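Local atomic coordinates of EGF family domain-containing protein (Toxoplasma gondii, PDB entry 4Z80), a protein that binds a RON2L1 peptide and, as an AMA-family surface protein, probably helps to form the moving junction through which the parasite invades host cells. Residues S37-G41 with P338-T342; P88-A92 with Y294-D298; V101-T105 with I148-A152; I249-C255 with A280-M284; H404-A410 with T442-S448. All coordinates share one frame; numbering follows the deposited sequence.

Interaction 1: residues S37-G41 with P338-T342; sequences SHTRG and PDHET
Arg40 runs its length along residues 338-342. Its CB points toward that segment, CG stands anti to the backbone N (chi1 178°) and the chain runs extended to NE, carrying the charged end past Pro338 to the helix that starts at His340. On the way CD passes 4.3 Å from Pro338 CB and lies close to the carbonyl oxygen of the same proline. NH1 then donates to that oxygen, with Arg40 NH1 and Pro338 O only 2.6 Å apart and the oxygen lying near the guanidinium plane. At the tip the guanidinium grips the Glu341 carboxylate end-on: Arg40 NH1 lies 3.0 Å from Glu341 OE1 and Arg40 NH2 2.9 Å from Glu341 OE2. Both oxygens use their syn lone pairs, and the two flat groups are 23° from coplanar, so the salt bridge fixes the rotation of both. Arg40 NH2 also pairs with Glu254 of helix 252-262, so the guanidinium charge is probably shared between two carboxylates. The strand here, 36-40, is an outermost strand of a three-stranded antiparallel sheet, and the contact lays its end against the short helix 340-343. Two residues back along the strand, His38 projects toward the same partner. Asp339 CB sits over the middle of its imidazole in a CH-pi contact, 3.6 Å from the centroid of the His38 ring, while the Asp339 carboxylate turns to Arg337. Beside it, His38 CB rests 4.1 Å from Pro338 CG, and Trp47 of the neighbouring strand also touches the histidine.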
# COMPACT_ATOMS: atom_id res chain seq x y z
N SER A 37 -5.77 -16.40 -13.50
CA SER A 37 -4.36 -16.77 -13.42
C SER A 37 -3.48 -15.95 -14.33
O SER A 37 -3.93 -15.38 -15.32
CB SER A 37 -4.18 -18.25 -13.74
OG SER A 37 -4.53 -18.54 -15.08
N HIS A 38 -2.21 -15.89 -13.96
CA HIS A 38 -1.21 -15.20 -14.76
C HIS A 38 0.16 -15.71 -14.40
O HIS A 38 0.49 -15.84 -13.23
CB HIS A 38 -1.26 -13.70 -14.53
CG HIS A 38 -0.23 -12.94 -15.31
ND1 HIS A 38 -0.34 -12.74 -16.67
CD2 HIS A 38 0.90 -12.33 -14.92
CE1 HIS A 38 0.70 -12.04 -17.08
NE2 HIS A 38 1.47 -11.77 -16.04
N THR A 39 0.97 -15.98 -15.42
CA THR A 39 2.34 -16.40 -15.18
C THR A 39 3.26 -15.20 -15.36
O THR A 39 3.33 -14.60 -16.44
CB THR A 39 2.74 -17.55 -16.10
OG1 THR A 39 1.84 -18.64 -15.89
CG2 THR A 39 4.16 -18.01 -15.80
N ARG A 40 3.93 -14.83 -14.27
CA ARG A 40 4.86 -13.71 -14.26
C ARG A 40 6.22 -14.28 -13.91
O ARG A 40 6.45 -14.75 -12.80
CB ARG A 40 4.41 -12.65 -13.24
CG ARG A 40 5.33 -11.44 -13.10
CD ARG A 40 4.98 -10.64 -11.85
NE ARG A 40 5.74 -9.40 -11.75
CZ ARG A 40 5.34 -8.22 -12.23
NH1 ARG A 40 4.18 -8.11 -12.86
NH2 ARG A 40 6.11 -7.15 -12.09
N GLY A 41 7.13 -14.26 -14.89
CA GLY A 41 8.40 -14.93 -14.75
C GLY A 41 8.21 -16.44 -14.74
O GLY A 41 7.71 -17.02 -15.71
N PRO A 338 -0.78 -9.49 -10.67
CA PRO A 338 0.57 -9.71 -11.19
C PRO A 338 0.71 -9.33 -12.66
O PRO A 338 1.83 -9.21 -13.17
CB PRO A 338 0.78 -11.22 -10.98
CG PRO A 338 -0.57 -11.79 -10.98
CD PRO A 338 -1.46 -10.75 -10.34
N ASP A 339 -0.43 -9.14 -13.32
CA ASP A 339 -0.46 -8.71 -14.72
C ASP A 339 -0.72 -7.20 -14.82
O ASP A 339 -1.23 -6.72 -15.82
CB ASP A 339 -1.54 -9.49 -15.50
CG ASP A 339 -2.90 -9.46 -14.82
OD1 ASP A 339 -3.02 -8.82 -13.75
OD2 ASP A 339 -3.85 -10.06 -15.35
N HIS A 340 -0.36 -6.44 -13.79
CA HIS A 340 -0.76 -5.04 -13.73
C HIS A 340 -0.17 -4.20 -14.86
O HIS A 340 -0.78 -3.22 -15.29
CB HIS A 340 -0.40 -4.42 -12.36
CG HIS A 340 1.07 -4.27 -12.12
ND1 HIS A 340 1.76 -3.11 -12.42
CD2 HIS A 340 1.98 -5.13 -11.60
CE1 HIS A 340 3.03 -3.26 -12.10
NE2 HIS A 340 3.19 -4.48 -11.60
N GLU A 341 1.00 -4.57 -15.38
CA GLU A 341 1.58 -3.79 -16.48
C GLU A 341 0.69 -3.76 -17.71
O GLU A 341 0.71 -2.79 -18.47
CB GLU A 341 2.95 -4.33 -16.85
CG GLU A 341 3.98 -4.12 -15.77
CD GLU A 341 4.04 -5.27 -14.79
OE1 GLU A 341 3.11 -6.11 -14.77
OE2 GLU A 341 5.04 -5.34 -14.04
N THR A 342 -0.10 -4.82 -17.92
CA THR A 342 -0.95 -4.90 -19.11
C THR A 342 -2.42 -4.69 -18.78
O THR A 342 -3.24 -4.63 -19.68
CB THR A 342 -0.80 -6.26 -19.84
OG1 THR A 342 -1.10 -7.34 -18.95
CG2 THR A 342 0.62 -6.41 -20.37

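Interaction 2: residues P88-A92 with Y294-D298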
# COMPACT_ATOMS: atom_id res chain seq x y z
N PRO A 88 -15.02 -3.62 9.14
CA PRO A 88 -13.66 -4.18 9.14
C PRO A 88 -13.15 -4.39 7.72
O PRO A 88 -13.33 -5.44 7.11
CB PRO A 88 -13.82 -5.50 9.89
CG PRO A 88 -15.23 -5.86 9.78
CD PRO A 88 -16.03 -4.61 9.53
N TYR A 89 -12.55 -3.33 7.19
CA TYR A 89 -12.08 -3.27 5.82
C TYR A 89 -10.56 -3.39 5.70
O TYR A 89 -9.81 -2.76 6.46
CB TYR A 89 -12.50 -1.95 5.17
CG TYR A 89 -13.94 -1.80 4.75
CD1 TYR A 89 -14.68 -2.86 4.27
CD2 TYR A 89 -14.54 -0.55 4.79
CE1 TYR A 89 -16.00 -2.68 3.86
CE2 TYR A 89 -15.85 -0.36 4.39
CZ TYR A 89 -16.57 -1.43 3.93
OH TYR A 89 -17.88 -1.22 3.54
N MET A 90 -10.11 -4.16 4.71
CA MET A 90 -8.73 -4.08 4.25
C MET A 90 -8.64 -3.14 3.05
O MET A 90 -9.61 -2.96 2.31
CB MET A 90 -8.19 -5.48 3.88
CG MET A 90 -8.93 -6.18 2.77
SD MET A 90 -8.33 -7.89 2.63
CE MET A 90 -9.26 -8.41 1.19
N ALA A 91 -7.47 -2.52 2.88
CA ALA A 91 -7.21 -1.70 1.70
C ALA A 91 -7.23 -2.59 0.46
O ALA A 91 -6.61 -3.66 0.45
CB ALA A 91 -5.86 -0.99 1.83
N ALA A 92 -7.94 -2.16 -0.57
CA ALA A 92 -8.21 -2.99 -1.74
C ALA A 92 -8.02 -2.20 -3.02
O ALA A 92 -8.07 -0.96 -3.02
CB ALA A 92 -9.62 -3.54 -1.68
N TYR A 294 -1.93 0.59 8.76
CA TYR A 294 -3.34 0.93 8.73
C TYR A 294 -3.92 0.84 7.32
O TYR A 294 -3.26 1.22 6.34
CB TYR A 294 -3.56 2.35 9.25
CG TYR A 294 -3.24 2.61 10.71
CD1 TYR A 294 -3.57 1.68 11.69
CD2 TYR A 294 -2.65 3.80 11.10
CE1 TYR A 294 -3.30 1.94 13.04
CE2 TYR A 294 -2.39 4.07 12.44
CZ TYR A 294 -2.71 3.13 13.40
OH TYR A 294 -2.45 3.39 14.74
N HIS A 295 -5.15 0.33 7.23
CA HIS A 295 -5.89 0.24 5.98
C HIS A 295 -6.61 1.53 5.63
O HIS A 295 -6.92 1.78 4.46
CB HIS A 295 -6.90 -0.89 6.04
CG HIS A 295 -6.29 -2.24 6.21
ND1 HIS A 295 -5.73 -2.94 5.16
CD2 HIS A 295 -6.16 -3.02 7.30
CE1 HIS A 295 -5.27 -4.10 5.61
NE2 HIS A 295 -5.52 -4.17 6.91
N THR A 296 -6.88 2.35 6.64
CA THR A 296 -7.59 3.61 6.45
C THR A 296 -6.87 4.47 5.42
O THR A 296 -5.65 4.62 5.47
CB THR A 296 -7.69 4.39 7.80
OG1 THR A 296 -8.46 3.63 8.74
CG2 THR A 296 -8.37 5.72 7.60
N GLN A 297 -7.63 5.04 4.49
CA GLN A 297 -7.06 5.97 3.52
C GLN A 297 -7.59 7.40 3.65
O GLN A 297 -6.95 8.34 3.20
CB GLN A 297 -7.32 5.44 2.11
CG GLN A 297 -6.47 4.22 1.78
CD GLN A 297 -7.19 3.25 0.86
OE1 GLN A 297 -7.37 3.53 -0.32
NE2 GLN A 297 -7.65 2.14 1.42
N ASP A 298 -8.74 7.56 4.30
CA ASP A 298 -9.35 8.88 4.51
C ASP A 298 -10.08 8.88 5.84
O ASP A 298 -10.85 7.97 6.12
CB ASP A 298 -10.32 9.21 3.36
CG ASP A 298 -10.75 10.67 3.33
OD1 ASP A 298 -11.57 11.08 4.17
OD2 ASP A 298 -10.28 11.40 2.43
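Strand 89-91 and the irregular segment 294-298 approach most closely at Ala91 and His295, whose CA atoms are 4.9 Å apart, and it is a side chain, that of His295, that meets the strand backbone there. With CG anti to its own carbonyl carbon (chi1 -63°), the imidazole is laid against the peptide between Met90 and Ala91. Met90 CA sits over one face in a CH-pi contact, 3.6 Å from the centroid of the His295 ring and displaced toward its rim. Met90 CB touches the same ring, 3.7 Å from His295 CE1, before the rest of the methionine leads away. His295 ND1 comes within 2.9 Å of Ala91 N, and His295 CB packs 3.5 Å from Tyr89 O. Ala91 in turn points its methyl at the partner: Ala91 CB lies at the edge of the imidazole and 3.6 Å from Gln297 NE2. That amide is folded back by a bend at chi2, and Gln297 NE2 donates to His295 O over 3.1 Å in an almost straight bond (172°) that lies in the amide plane. Gly59 O takes a second bond from the same nitrogen, and Lys100 holds Gln297 OE1. Thus a loop of the AMA1-like region is fitted to the two-stranded sheet 60-62/89-91. Because both ends of the buried Gln297 amide are engaged, its orientation is fixed, and the methyl of Ala91 meets a polar group already satisfied by other partners.

Interaction 3: residues V101-T105 with I148-A152; sequences VIAFT and IEGFA
A chi1 of -107°, away from the staggered positions, turns the Phe151 ring toward Ile102 and Phe104, while a chi1 of -53° in Ile102 places its branch methyl CG2 anti to the backbone N, and it is this methyl that touches the phenylalanine. Ile102 and Phe104 can both take part because alternate residues of strand 101-104 direct their side chains to the same partner. Ile102 CG2 stands over one face in a CH-pi contact, 4.1 Å from the centroid of the Phe151 ring and nearest to CE2 at 3.9 Å. Phe104 comes to the other end of the ring. Its CZ lies 3.7 Å from Phe151 CD1, and the two planes are almost perpendicular (86°) with centroids 5.8 Å apart. The tip of Phe104 also meets backbone: Phe104 CZ is 3.8 Å from Gly150 CA, and Phe104 CE2 is 3.4 Å from Glu149 O. This carbonyl oxygen accepts a hydrogen bond from Arg116, so its polarity is met although phenylalanine carbons lie beside it. The Glu149 carboxylate is held by Tyr294 and Lys146. Val318 of strand 318-321 touches both Ile102 and Phe151, and Tyr294 packs edge-to-face against Phe151. The arrangement is that of a buried aromatic and aliphatic core, in which an irregular loop packs on the two-stranded antiparallel sheet of 101-104 and 318-321.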
# COMPACT_ATOMS: atom_id res chain seq x y z
N VAL A 101 -0.34 9.23 -1.89
CA VAL A 101 0.27 9.26 -0.56
C VAL A 101 -0.82 9.55 0.47
O VAL A 101 -1.71 10.37 0.20
CB VAL A 101 1.38 10.34 -0.49
CG1 VAL A 101 1.90 10.52 0.93
CG2 VAL A 101 2.51 9.99 -1.45
N ILE A 102 -0.75 8.90 1.62
CA ILE A 102 -1.66 9.22 2.72
C ILE A 102 -1.11 10.40 3.49
O ILE A 102 -0.14 10.28 4.24
CB ILE A 102 -1.86 8.02 3.65
CG1 ILE A 102 -2.29 6.78 2.85
CG2 ILE A 102 -2.90 8.36 4.71
CD1 ILE A 102 -3.49 7.00 1.91
N ALA A 103 -1.73 11.56 3.29
CA ALA A 103 -1.31 12.82 3.88
C ALA A 103 -1.99 13.05 5.21
O ALA A 103 -3.18 12.77 5.37
CB ALA A 103 -1.63 13.97 2.93
N PHE A 104 -1.23 13.58 6.17
CA PHE A 104 -1.79 14.05 7.43
C PHE A 104 -2.22 15.49 7.21
O PHE A 104 -1.44 16.29 6.71
CB PHE A 104 -0.78 13.94 8.56
CG PHE A 104 -0.65 12.55 9.12
CD1 PHE A 104 -0.27 11.49 8.31
CD2 PHE A 104 -0.89 12.30 10.46
CE1 PHE A 104 -0.15 10.20 8.84
CE2 PHE A 104 -0.76 11.02 10.99
CZ PHE A 104 -0.40 9.98 10.18
N THR A 105 -3.46 15.81 7.56
CA THR A 105 -4.03 17.12 7.28
C THR A 105 -4.86 17.66 8.44
O THR A 105 -5.11 16.96 9.43
CB THR A 105 -4.95 17.06 6.02
OG1 THR A 105 -6.15 16.35 6.33
CG2 THR A 105 -4.26 16.37 4.86
N ILE A 148 3.67 12.16 17.24
CA ILE A 148 4.42 12.02 16.00
C ILE A 148 4.06 10.75 15.22
O ILE A 148 4.77 10.38 14.28
CB ILE A 148 5.96 12.03 16.24
CG1 ILE A 148 6.45 10.75 16.93
CG2 ILE A 148 6.36 13.26 17.06
CD1 ILE A 148 7.93 10.50 16.74
N GLU A 149 2.97 10.09 15.60
CA GLU A 149 2.54 8.87 14.92
C GLU A 149 2.42 9.07 13.41
O GLU A 149 1.90 10.09 12.96
CB GLU A 149 1.19 8.39 15.46
CG GLU A 149 0.73 7.06 14.83
CD GLU A 149 -0.71 6.70 15.14
OE1 GLU A 149 -1.58 7.60 15.21
OE2 GLU A 149 -0.99 5.49 15.29
N GLY A 150 2.89 8.09 12.65
CA GLY A 150 2.68 8.05 11.21
C GLY A 150 1.81 6.85 10.84
O GLY A 150 0.96 6.41 11.61
N PHE A 151 2.07 6.30 9.65
CA PHE A 151 1.29 5.18 9.13
C PHE A 151 2.11 3.92 8.89
O PHE A 151 1.56 2.91 8.45
CB PHE A 151 0.62 5.59 7.82
CG PHE A 151 -0.86 5.80 7.92
CD1 PHE A 151 -1.38 6.67 8.85
CD2 PHE A 151 -1.72 5.15 7.05
CE1 PHE A 151 -2.74 6.88 8.94
CE2 PHE A 151 -3.08 5.36 7.13
CZ PHE A 151 -3.59 6.23 8.07
N ALA A 152 3.41 3.96 9.15
CA ALA A 152 4.27 2.83 8.79
C ALA A 152 4.15 1.70 9.79
O ALA A 152 4.09 1.91 10.99
CB ALA A 152 5.71 3.28 8.68

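Interaction 4: residues I249-C255 with A280-M284; sequences ITGPFEC and AMFDM
Phe282 is the centre of the contact, its ring laid against the chain where residues 249-251 lead into helix 252-262. Its CG is anti to the backbone N (chi1 -174°), which sends the ring out from strand 280-283 toward the helix start. There Gly251 and Pro252 cover one face: Gly251 C lies over the middle of the ring and Pro252 N toward its rim. Gly251 meets the ring through its backbone, and its CA comes within 3.7 Å of Phe282 CZ. Pro252 CD adds a contact of 3.9 Å with Phe282 CD2. Ile249 CG2 reaches Phe282 CE1 at 4.0 Å, the two side chains pointing opposite ways as they pass. Gly251 is the N-cap residue, and its carbonyl accepts the first helical bond, from Cys255 N. The contact thus packs the first turn of helix 252-262 against strand 280-283, an inner strand of a four-stranded antiparallel sheet, between 329-332 and 289-291. Cys255, one turn on, is packed equally closely: its SG touches Ala280 CB at 3.7 Å, and its CB lies 4.0 Å from Phe282 CD1. The sulfur is disulfide-bonded to Cys289 at the start of strand 289-291, so a covalent link ties the helix to the same sheet. Toward solvent the packing thins. Met284 is exposed, and its sulfur touches Pro252 CD at 4.2 Å while lying in plane at the edge of the Phe282 ring; the exposed Thr250 turns its side chain away and meets that ring through backbone alone.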
# COMPACT_ATOMS: atom_id res chain seq x y z
N ILE A 249 12.86 -6.97 -4.59
CA ILE A 249 11.70 -6.09 -4.66
C ILE A 249 11.96 -5.01 -5.70
O ILE A 249 12.42 -3.92 -5.40
CB ILE A 249 11.38 -5.46 -3.29
CG1 ILE A 249 11.22 -6.55 -2.23
CG2 ILE A 249 10.08 -4.64 -3.40
CD1 ILE A 249 10.93 -6.03 -0.82
N THR A 250 11.64 -5.34 -6.95
CA THR A 250 12.04 -4.52 -8.09
C THR A 250 10.94 -3.57 -8.57
O THR A 250 11.19 -2.69 -9.38
CB THR A 250 12.48 -5.40 -9.27
OG1 THR A 250 11.43 -6.32 -9.61
CG2 THR A 250 13.72 -6.20 -8.90
N GLY A 251 9.72 -3.76 -8.07
CA GLY A 251 8.59 -2.96 -8.54
C GLY A 251 7.43 -3.07 -7.58
O GLY A 251 7.50 -3.79 -6.60
N PRO A 252 6.34 -2.35 -7.87
CA PRO A 252 5.20 -2.33 -6.95
C PRO A 252 4.59 -3.71 -6.70
O PRO A 252 4.16 -3.95 -5.58
CB PRO A 252 4.20 -1.39 -7.63
CG PRO A 252 4.73 -1.10 -8.99
CD PRO A 252 6.20 -1.37 -8.97
N PHE A 253 4.53 -4.59 -7.69
CA PHE A 253 3.94 -5.90 -7.43
C PHE A 253 4.79 -6.71 -6.45
O PHE A 253 4.27 -7.38 -5.56
CB PHE A 253 3.73 -6.70 -8.71
CG PHE A 253 3.27 -8.11 -8.45
CD1 PHE A 253 2.03 -8.36 -7.90
CD2 PHE A 253 4.12 -9.18 -8.71
CE1 PHE A 253 1.62 -9.65 -7.63
CE2 PHE A 253 3.71 -10.47 -8.45
CZ PHE A 253 2.47 -10.71 -7.91
N GLU A 254 6.11 -6.66 -6.61
CA GLU A 254 6.99 -7.36 -5.69
C GLU A 254 6.83 -6.80 -4.27
O GLU A 254 6.90 -7.54 -3.29
CB GLU A 254 8.43 -7.26 -6.16
CG GLU A 254 8.71 -8.08 -7.43
CD GLU A 254 8.19 -7.44 -8.71
OE1 GLU A 254 7.87 -6.23 -8.71
OE2 GLU A 254 8.09 -8.16 -9.73
N CYS A 255 6.57 -5.51 -4.16
CA CYS A 255 6.31 -4.90 -2.86
C CYS A 255 5.05 -5.49 -2.24
O CYS A 255 5.02 -5.77 -1.04
CB CYS A 255 6.20 -3.38 -3.03
SG CYS A 255 6.04 -2.46 -1.48
N ALA A 280 0.99 -0.97 1.22
CA ALA A 280 2.39 -0.57 1.25
C ALA A 280 2.64 0.61 0.34
O ALA A 280 1.88 0.88 -0.59
CB ALA A 280 3.28 -1.75 0.85
N MET A 281 3.72 1.33 0.63
CA MET A 281 4.25 2.38 -0.22
C MET A 281 5.53 1.90 -0.91
O MET A 281 6.44 1.44 -0.24
CB MET A 281 4.56 3.63 0.59
CG MET A 281 3.36 4.27 1.25
SD MET A 281 2.08 4.80 0.09
CE MET A 281 3.03 5.88 -0.97
N PHE A 282 5.58 2.01 -2.23
CA PHE A 282 6.79 1.74 -2.99
C PHE A 282 7.35 3.04 -3.54
O PHE A 282 6.61 3.87 -4.04
CB PHE A 282 6.51 0.76 -4.11
CG PHE A 282 7.74 0.32 -4.85
CD1 PHE A 282 8.66 -0.53 -4.25
CD2 PHE A 282 7.97 0.73 -6.16
CE1 PHE A 282 9.79 -0.95 -4.92
CE2 PHE A 282 9.11 0.31 -6.84
CZ PHE A 282 10.02 -0.53 -6.22
N ASP A 283 8.67 3.21 -3.41
CA ASP A 283 9.36 4.37 -3.95
C ASP A 283 10.11 3.96 -5.22
O ASP A 283 11.08 3.19 -5.16
CB ASP A 283 10.30 4.93 -2.89
CG ASP A 283 10.92 6.27 -3.28
OD1 ASP A 283 11.15 6.51 -4.48
OD2 ASP A 283 11.18 7.08 -2.37
N MET A 284 9.63 4.44 -6.37
CA MET A 284 10.20 4.06 -7.67
C MET A 284 11.65 4.48 -7.81
O MET A 284 12.40 3.88 -8.57
CB MET A 284 9.40 4.68 -8.82
CG MET A 284 7.95 4.26 -8.91
SD MET A 284 7.67 2.57 -9.45
CE MET A 284 8.26 2.66 -11.14

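Interaction 5: residues H404-A410 with T442-S448; sequences HWATFVA and TTMAFTS
Ser448 OG and His404 ND1 lie 2.8 Å apart in a nearly straight hydrogen bond (165°), with the hydroxyl in the plane of the imidazole at its edge. The crowded chi1 of Ser448 (55°) sets its oxygen there. Ser448 N donates to His404 O as well. Strands 405-410 and 443-447 are neighbours in a four-stranded antiparallel sheet, with 443-447 outermost, packed on helix 378-387. Between them run two antiparallel hydrogen-bonded pairs, Ala406 with Phe446 and Phe408 with Met444; Phe446 N to Ala406 O, 2.9 Å, is the straightest bond. Ala410 N continues the series to Thr442 O, and there one water joins Ala410 O to Thr442 OG1. Side chains alternate across the sheet. On the face of Thr407, Val409 CG2 and Thr443 CG2 lie side by side at 4.0 Å, and Trp405 CD1 meets Thr447 CG2 at 4.1 Å. On the other face Phe408 CB touches the edge of the Phe446 ring, 4.2 Å from its CE1, where the helix covers both phenylalanines. Main-chain N-H and C=O groups of the bonded pairs thus satisfy one another and fix the register of this largely buried strand pair, while His404 with Ser448 and the water close its two ends.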
# COMPACT_ATOMS: atom_id res chain seq x y z
N HIS A 404 -12.55 8.46 -14.46
CA HIS A 404 -11.25 7.80 -14.38
C HIS A 404 -10.28 8.23 -15.46
O HIS A 404 -9.12 7.80 -15.44
CB HIS A 404 -11.41 6.29 -14.43
CG HIS A 404 -12.11 5.76 -13.22
ND1 HIS A 404 -11.55 5.80 -11.97
CD2 HIS A 404 -13.36 5.26 -13.06
CE1 HIS A 404 -12.40 5.31 -11.09
NE2 HIS A 404 -13.51 4.98 -11.73
N TRP A 405 -10.74 9.08 -16.37
CA TRP A 405 -9.94 9.57 -17.49
C TRP A 405 -10.21 11.04 -17.65
O TRP A 405 -11.36 11.47 -17.57
CB TRP A 405 -10.30 8.82 -18.78
CG TRP A 405 -10.32 7.34 -18.62
CD1 TRP A 405 -9.28 6.47 -18.81
CD2 TRP A 405 -11.43 6.54 -18.17
NE1 TRP A 405 -9.68 5.18 -18.53
CE2 TRP A 405 -10.99 5.20 -18.13
CE3 TRP A 405 -12.75 6.83 -17.81
CZ2 TRP A 405 -11.83 4.16 -17.75
CZ3 TRP A 405 -13.57 5.79 -17.44
CH2 TRP A 405 -13.11 4.47 -17.40
N ALA A 406 -9.15 11.82 -17.87
CA ALA A 406 -9.28 13.23 -18.20
C ALA A 406 -8.34 13.61 -19.33
O ALA A 406 -7.24 13.07 -19.43
CB ALA A 406 -9.01 14.09 -16.99
N THR A 407 -8.79 14.55 -20.15
CA THR A 407 -7.95 15.15 -21.18
C THR A 407 -7.77 16.60 -20.81
O THR A 407 -8.76 17.33 -20.65
CB THR A 407 -8.58 15.06 -22.59
OG1 THR A 407 -8.70 13.69 -22.99
CG2 THR A 407 -7.76 15.83 -23.63
N PHE A 408 -6.52 17.00 -20.66
CA PHE A 408 -6.16 18.39 -20.44
C PHE A 408 -5.84 19.04 -21.77
O PHE A 408 -5.05 18.50 -22.55
CB PHE A 408 -4.98 18.50 -19.49
CG PHE A 408 -4.53 19.91 -19.26
CD1 PHE A 408 -5.21 20.72 -18.37
CD2 PHE A 408 -3.41 20.41 -19.90
CE1 PHE A 408 -4.80 22.02 -18.14
CE2 PHE A 408 -2.99 21.71 -19.66
CZ PHE A 408 -3.68 22.52 -18.79
N VAL A 409 -6.46 20.18 -22.04
CA VAL A 409 -6.21 20.93 -23.26
C VAL A 409 -5.64 22.29 -22.88
O VAL A 409 -6.35 23.14 -22.34
CB VAL A 409 -7.50 21.10 -24.10
CG1 VAL A 409 -7.20 21.84 -25.41
CG2 VAL A 409 -8.15 19.75 -24.37
N ALA A 410 -4.35 22.49 -23.14
CA ALA A 410 -3.69 23.74 -22.81
C ALA A 410 -4.17 24.84 -23.74
O ALA A 410 -4.44 24.60 -24.92
CB ALA A 410 -2.18 23.59 -22.91
N THR A 442 -1.36 20.11 -28.03
CA THR A 442 -1.66 20.91 -26.86
C THR A 442 -2.41 20.16 -25.76
O THR A 442 -3.00 20.78 -24.88
CB THR A 442 -2.48 22.16 -27.25
OG1 THR A 442 -3.67 21.75 -27.95
CG2 THR A 442 -1.65 23.07 -28.16
N THR A 443 -2.34 18.83 -25.78
CA THR A 443 -3.09 18.04 -24.81
C THR A 443 -2.24 17.04 -24.02
O THR A 443 -1.10 16.74 -24.37
CB THR A 443 -4.22 17.26 -25.50
OG1 THR A 443 -3.67 16.25 -26.35
CG2 THR A 443 -5.08 18.20 -26.33
N MET A 444 -2.83 16.55 -22.93
CA MET A 444 -2.22 15.54 -22.08
C MET A 444 -3.34 14.72 -21.48
O MET A 444 -4.38 15.28 -21.12
CB MET A 444 -1.37 16.18 -20.97
CG MET A 444 -0.67 15.18 -20.04
SD MET A 444 0.52 15.96 -18.96
CE MET A 444 1.77 16.48 -20.15
N ALA A 445 -3.14 13.41 -21.39
CA ALA A 445 -4.16 12.50 -20.89
C ALA A 445 -3.75 11.90 -19.55
O ALA A 445 -2.63 11.42 -19.39
CB ALA A 445 -4.41 11.39 -21.91
N PHE A 446 -4.69 11.94 -18.60
CA PHE A 446 -4.52 11.40 -17.26
C PHE A 446 -5.52 10.29 -16.97
O PHE A 446 -6.63 10.29 -17.52
CB PHE A 446 -4.72 12.49 -16.19
CG PHE A 446 -3.70 13.60 -16.22
CD1 PHE A 446 -3.86 14.69 -17.06
CD2 PHE A 446 -2.61 13.57 -15.37
CE1 PHE A 446 -2.93 15.72 -17.07
CE2 PHE A 446 -1.67 14.61 -15.37
CZ PHE A 446 -1.84 15.68 -16.23
N THR A 447 -5.14 9.36 -16.09
CA THR A 447 -6.10 8.47 -15.44
C THR A 447 -6.08 8.71 -13.94
O THR A 447 -5.17 9.33 -13.40
CB THR A 447 -5.85 6.96 -15.69
OG1 THR A 447 -4.84 6.47 -14.79
CG2 THR A 447 -5.50 6.67 -17.14
N SER A 448 -7.09 8.19 -13.25
CA SER A 448 -7.19 8.33 -11.81
C SER A 448 -6.12 7.56 -11.04
O SER A 448 -5.94 7.79 -9.85
CB SER A 448 -8.58 7.89 -11.36
OG SER A 448 -8.87 6.58 -11.79
O HOH W 1 -5.21 24.07 -27.51

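Overall arrangement
Interactions 2, 3 and 4 are buried around the middle of the chain, whereas interaction 1 is partly buried and carries the exposed salt bridge. Interaction 5 is also buried, though about 23 Å from the chain's centre, in a separate four-stranded sheet whose nearest atoms are about 10 Å or more from every other contact. Interactions 2 and 3 touch through Tyr294, which reaches Glu149 and packs on Phe151. Interaction 4 joins interaction 1 through Glu254 and Phe253, which meet Arg40 and Pro338, and touches interaction 3 only lightly, between Met281 and Val101. Chemistry follows place: charge at interaction 1, apolar and aromatic packing in 3 and 4, histidine against backbone in 2, and regular strand pairing in 5.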